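Long-range contact in Non-sulfated chondroitin lyase E66 (Autographa californica nucleopolyhedrovirus, PDB 3VSN), which cleaves non-sulfated chondroitin as an envelope lyase of the occlusion-derived virus and is essential for oral infection of the insect host: residues T382-L394 / L467-D480. Sequence-based numbering, arbitrary orientation.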
loop_
_atom_site.group_PDB
_atom_site.type_symbol
_atom_site.label_atom_id
_atom_site.label_comp_id
_atom_site.label_asym_id
_atom_site.label_seq_id
_atom_site.Cartn_x
_atom_site.Cartn_y
_atom_site.Cartn_z
ATOM N N THR A 382 -13.587 -1.071 14.156
ATOM C CA THR A 382 -13.372 0.269 13.600
ATOM C C THR A 382 -13.169 0.278 12.081
ATOM O O THR A 382 -13.220 1.345 11.457
ATOM C CB THR A 382 -12.173 0.984 14.269
ATOM O OG1 THR A 382 -10.957 0.290 13.958
ATOM C CG2 THR A 382 -12.343 1.054 15.790
ATOM N N VAL A 383 -12.955 -0.898 11.492
ATOM C CA VAL A 383 -12.595 -1.014 10.068
ATOM C C VAL A 383 -13.733 -0.590 9.117
ATOM O O VAL A 383 -13.500 -0.341 7.932
ATOM C CB VAL A 383 -12.041 -2.429 9.733
ATOM C CG1 VAL A 383 -13.155 -3.462 9.658
ATOM C CG2 VAL A 383 -11.226 -2.420 8.441
ATOM N N SER A 384 -14.952 -0.501 9.650
ATOM C CA SER A 384 -16.122 -0.083 8.883
ATOM C C SER A 384 -16.225 1.435 8.750
ATOM O O SER A 384 -17.098 1.940 8.047
ATOM C CB SER A 384 -17.400 -0.606 9.544
ATOM O OG SER A 384 -17.472 -2.015 9.465
ATOM N N PHE A 385 -15.338 2.153 9.434
ATOM C CA PHE A 385 -15.474 3.596 9.585
ATOM C C PHE A 385 -14.205 4.338 9.188
ATOM O O PHE A 385 -13.108 4.015 9.646
ATOM C CB PHE A 385 -15.870 3.934 11.028
ATOM C CG PHE A 385 -17.008 3.095 11.552
ATOM C CD1 PHE A 385 -18.324 3.412 11.235
ATOM C CD2 PHE A 385 -16.760 1.970 12.336
ATOM C CE1 PHE A 385 -19.372 2.633 11.698
ATOM C CE2 PHE A 385 -17.807 1.188 12.809
ATOM C CZ PHE A 385 -19.112 1.523 12.490
ATOM N N GLU A 386 -14.376 5.334 8.324
ATOM C CA GLU A 386 -13.292 6.212 7.899
ATOM C C GLU A 386 -13.903 7.381 7.147
ATOM O O GLU A 386 -14.996 7.257 6.585
ATOM C CB GLU A 386 -12.293 5.460 7.004
ATOM C CG GLU A 386 -11.070 6.274 6.584
ATOM C CD GLU A 386 -10.328 6.865 7.765
ATOM O OE1 GLU A 386 -9.571 6.117 8.420
ATOM O OE2 GLU A 386 -10.500 8.072 8.042
ATOM N N SER A 387 -13.208 8.517 7.157
ATOM C CA SER A 387 -13.614 9.674 6.369
ATOM C C SER A 387 -13.909 9.226 4.943
ATOM O O SER A 387 -13.091 8.535 4.320
ATOM C CB SER A 387 -12.510 10.734 6.366
ATOM O OG SER A 387 -12.254 11.212 7.672
ATOM N N GLY A 388 -15.081 9.599 4.441
ATOM C CA GLY A 388 -15.477 9.261 3.076
ATOM C C GLY A 388 -16.433 8.086 2.945
ATOM O O GLY A 388 -17.130 7.976 1.945
ATOM N N ILE A 389 -16.457 7.195 3.936
ATOM C CA ILE A 389 -17.319 6.004 3.867
ATOM C C ILE A 389 -18.806 6.370 3.957
ATOM O O ILE A 389 -19.223 7.131 4.836
ATOM C CB ILE A 389 -16.938 4.933 4.926
ATOM C CG1 ILE A 389 -15.534 4.371 4.628
ATOM C CG2 ILE A 389 -17.974 3.809 4.958
ATOM C CD1 ILE A 389 -15.064 3.263 5.558
ATOM N N ILE A 390 -19.590 5.851 3.015
ATOM C CA ILE A 390 -21.040 6.019 3.037
ATOM C C ILE A 390 -21.634 4.814 3.768
ATOM O O ILE A 390 -21.422 3.667 3.359
ATOM C CB ILE A 390 -21.647 6.131 1.618
ATOM C CG1 ILE A 390 -21.016 7.297 0.839
ATOM C CG2 ILE A 390 -23.164 6.309 1.695
ATOM C CD1 ILE A 390 -21.319 7.288 -0.646
ATOM N N LEU A 391 -22.358 5.084 4.852
ATOM C CA LEU A 391 -22.986 4.039 5.663
ATOM C C LEU A 391 -24.451 3.878 5.291
ATOM O O LEU A 391 -25.149 4.870 5.059
ATOM C CB LEU A 391 -22.877 4.361 7.155
ATOM C CG LEU A 391 -21.490 4.543 7.782
ATOM C CD1 LEU A 391 -21.636 4.900 9.251
ATOM C CD2 LEU A 391 -20.631 3.298 7.608
ATOM N N GLN A 392 -24.909 2.629 5.253
ATOM C CA GLN A 392 -26.282 2.313 4.854
ATOM C C GLN A 392 -27.126 1.853 6.038
ATOM O O GLN A 392 -28.329 1.628 5.905
ATOM C CB GLN A 392 -26.291 1.247 3.757
ATOM C CG GLN A 392 -25.700 1.703 2.433
ATOM C CD GLN A 392 -25.844 0.656 1.344
ATOM O OE1 GLN A 392 -26.926 0.099 1.140
ATOM N NE2 GLN A 392 -24.755 0.389 0.632
ATOM N N SER A 393 -26.484 1.715 7.191
ATOM C CA SER A 393 -27.161 1.363 8.437
ATOM C C SER A 393 -26.495 2.110 9.594
ATOM O O SER A 393 -25.418 2.699 9.426
ATOM C CB SER A 393 -27.101 -0.150 8.667
ATOM O OG SER A 393 -25.758 -0.592 8.772
ATOM N N LEU A 394 -27.127 2.086 10.761
ATOM C CA LEU A 394 -26.572 2.755 11.935
ATOM C C LEU A 394 -25.263 2.122 12.431
ATOM O O LEU A 394 -24.310 2.837 12.753
ATOM C CB LEU A 394 -27.616 2.858 13.056
ATOM C CG LEU A 394 -28.832 3.754 12.776
ATOM C CD1 LEU A 394 -29.827 3.676 13.924
ATOM C CD2 LEU A 394 -28.424 5.203 12.527
ATOM N N LEU A 467 -33.669 0.190 2.384
ATOM C CA LEU A 467 -33.013 0.627 3.621
ATOM C C LEU A 467 -33.862 0.541 4.892
ATOM O O LEU A 467 -33.412 0.964 5.958
ATOM C CB LEU A 467 -32.431 2.039 3.463
ATOM C CG LEU A 467 -31.336 2.211 2.406
ATOM C CD1 LEU A 467 -30.917 3.670 2.319
ATOM C CD2 LEU A 467 -30.138 1.312 2.686
ATOM N N ASN A 468 -35.073 -0.012 4.787
ATOM C CA ASN A 468 -35.958 -0.155 5.951
ATOM C C ASN A 468 -36.115 1.177 6.704
ATOM O O ASN A 468 -35.927 1.250 7.923
ATOM C CB ASN A 468 -35.443 -1.270 6.881
ATOM C CG ASN A 468 -36.433 -1.637 7.976
ATOM O OD1 ASN A 468 -37.644 -1.504 7.810
ATOM N ND2 ASN A 468 -35.915 -2.099 9.106
ATOM N N ASN A 469 -36.430 2.227 5.944
ATOM C CA ASN A 469 -36.641 3.588 6.461
ATOM C C ASN A 469 -35.506 4.130 7.338
ATOM O O ASN A 469 -35.739 4.892 8.276
ATOM C CB ASN A 469 -37.997 3.700 7.177
ATOM C CG ASN A 469 -39.153 3.230 6.311
ATOM O OD1 ASN A 469 -39.884 2.311 6.685
ATOM N ND2 ASN A 469 -39.312 3.843 5.141
ATOM N N THR A 470 -34.280 3.732 7.014
ATOM C CA THR A 470 -33.096 4.208 7.717
ATOM C C THR A 470 -32.313 5.142 6.800
ATOM O O THR A 470 -31.981 4.773 5.671
ATOM C CB THR A 470 -32.192 3.032 8.147
ATOM O OG1 THR A 470 -32.977 2.057 8.845
ATOM C CG2 THR A 470 -31.052 3.514 9.056
ATOM N N ASN A 471 -32.027 6.346 7.284
ATOM C CA ASN A 471 -31.207 7.292 6.536
ATOM C C ASN A 471 -29.766 6.804 6.426
ATOM O O ASN A 471 -29.221 6.223 7.367
ATOM C CB ASN A 471 -31.216 8.670 7.204
ATOM C CG ASN A 471 -32.580 9.338 7.176
ATOM O OD1 ASN A 471 -32.984 9.976 8.148
ATOM N ND2 ASN A 471 -33.289 9.206 6.067
ATOM N N GLY A 472 -29.153 7.042 5.271
ATOM C CA GLY A 472 -27.723 6.800 5.112
ATOM C C GLY A 472 -26.933 7.942 5.724
ATOM O O GLY A 472 -27.510 8.913 6.222
ATOM N N ARG A 473 -25.610 7.831 5.697
ATOM C CA ARG A 473 -24.744 8.907 6.176
ATOM C C ARG A 473 -23.365 8.809 5.559
ATOM O O ARG A 473 -22.885 7.716 5.250
ATOM C CB ARG A 473 -24.622 8.908 7.703
ATOM C CG ARG A 473 -24.486 7.527 8.328
ATOM C CD ARG A 473 -25.816 7.070 8.897
ATOM N NE ARG A 473 -26.192 7.907 10.028
ATOM C CZ ARG A 473 -27.435 8.094 10.462
ATOM N NH1 ARG A 473 -28.462 7.507 9.862
ATOM N NH2 ARG A 473 -27.644 8.880 11.506
ATOM N N VAL A 474 -22.740 9.966 5.375
ATOM C CA VAL A 474 -21.389 10.028 4.851
ATOM C C VAL A 474 -20.487 10.452 5.998
ATOM O O VAL A 474 -20.702 11.502 6.611
ATOM C CB VAL A 474 -21.277 11.020 3.678
ATOM C CG1 VAL A 474 -19.852 11.061 3.144
ATOM C CG2 VAL A 474 -22.253 10.639 2.569
ATOM N N ILE A 475 -19.489 9.628 6.290
ATOM C CA ILE A 475 -18.567 9.910 7.386
ATOM C C ILE A 475 -17.612 11.031 6.984
ATOM O O ILE A 475 -16.964 10.965 5.934
ATOM C CB ILE A 475 -17.790 8.646 7.816
ATOM C CG1 ILE A 475 -18.776 7.569 8.290
ATOM C CG2 ILE A 475 -16.768 8.967 8.905
ATOM C CD1 ILE A 475 -18.140 6.229 8.598
ATOM N N VAL A 476 -17.550 12.063 7.823
ATOM C CA VAL A 476 -16.627 13.181 7.623
ATOM C C VAL A 476 -15.357 12.977 8.464
ATOM O O VAL A 476 -14.241 13.145 7.969
ATOM C CB VAL A 476 -17.315 14.532 7.942
ATOM C CG1 VAL A 476 -16.329 15.690 7.860
ATOM C CG2 VAL A 476 -18.483 14.767 6.990
ATOM N N LEU A 477 -15.541 12.621 9.734
ATOM C CA LEU A 477 -14.436 12.326 10.647
ATOM C C LEU A 477 -14.813 11.142 11.511
ATOM O O LEU A 477 -15.967 11.016 11.928
ATOM C CB LEU A 477 -14.127 13.515 11.564
ATOM C CG LEU A 477 -12.837 14.348 11.467
ATOM C CD1 LEU A 477 -12.594 15.058 12.795
ATOM C CD2 LEU A 477 -11.603 13.548 11.065
ATOM N N SER A 478 -13.836 10.285 11.789
ATOM C CA SER A 478 -14.048 9.112 12.630
ATOM C C SER A 478 -12.910 8.975 13.632
ATOM O O SER A 478 -11.777 9.364 13.347
ATOM C CB SER A 478 -14.141 7.850 11.772
ATOM O OG SER A 478 -12.983 7.702 10.969
ATOM N N ARG A 479 -13.214 8.434 14.808
ATOM C CA ARG A 479 -12.174 8.140 15.787
ATOM C C ARG A 479 -12.435 6.849 16.550
ATOM O O ARG A 479 -13.575 6.532 16.898
ATOM C CB ARG A 479 -11.951 9.316 16.754
ATOM C CG ARG A 479 -12.931 9.419 17.912
ATOM C CD ARG A 479 -12.562 10.546 18.869
ATOM N NE ARG A 479 -13.572 10.703 19.917
ATOM C CZ ARG A 479 -13.481 10.182 21.140
ATOM N NH1 ARG A 479 -12.413 9.473 21.489
ATOM N NH2 ARG A 479 -14.454 10.377 22.024
ATOM N N ASP A 480 -11.352 6.111 16.776
ATOM C CA ASP A 480 -11.323 4.953 17.657
ATOM C C ASP A 480 -11.273 5.521 19.076
ATOM O O ASP A 480 -10.273 6.126 19.469
ATOM C CB ASP A 480 -10.069 4.126 17.337
ATOM C CG ASP A 480 -9.915 2.886 18.213
ATOM O OD1 ASP A 480 -10.386 2.872 19.370
ATOM O OD2 ASP A 480 -9.282 1.920 17.735
HETATM O O HOH W 1 -8.960 1.630 15.068
HETATM O O HOH W 2 -11.543 10.246 10.104
HETATM O O HOH W 3 -10.746 6.458 11.004
HETATM O O HOH W 4 -30.613 0.240 6.487
#
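I390 and L391 pair antiparallel with V474 and R473, adding a short outermost strand to the four-stranded antiparallel sheet in which 472-480 lies next to 533-540; the protein combines an alpha/alpha toroid with a beta-sandwich. Backbone bonds join L391 and R473 in both directions, the shorter, from L391 N to R473 O, at 2.7 Å. I475 N then reaches I389 O, and G388 N, in the type II turn 386-389, meets I475 O almost straight (174°).

The tight part is apolar and centres on I475. Its CG1 stands anti to the carbonyl carbon (chi1 -60°), bringing CD1 against both L391, whose CD1 lies 3.8 Å away, and the edge of the F385 ring, in the ring plane. The I475 CB and CG2 meanwhile press on E386 O. On the sheet face opposite L391 and R473, I390 CG1 and V474 CG2 meet, the side chains side by side and pointing the same way.

From the classic beta bulge of V476 and L477 opposite V536 onward, the link becomes polar and watery. S387 OG grips V476 O at 2.8 Å from above the carbonyl plane, and one water joins E386 OE2, S387 OG and S478 N. The E386 carboxylate, also bound by R367 and Y378, is buried and probably charged. At the far end T382 OG1 reaches D480 OD2 through a single water.

The opposite, more open end is looser: Q392 O and L467 O share a water, and L394 is exposed. Bends at chi2 and chi3 fold the R473 guanidinium back so that NH1 donates to N471 O, which lies in the guanidinium plane, while NE pairs with E537; L394 CD2 sits over one guanidinium face, toward the rim, 3.5 Å from R473 NH1.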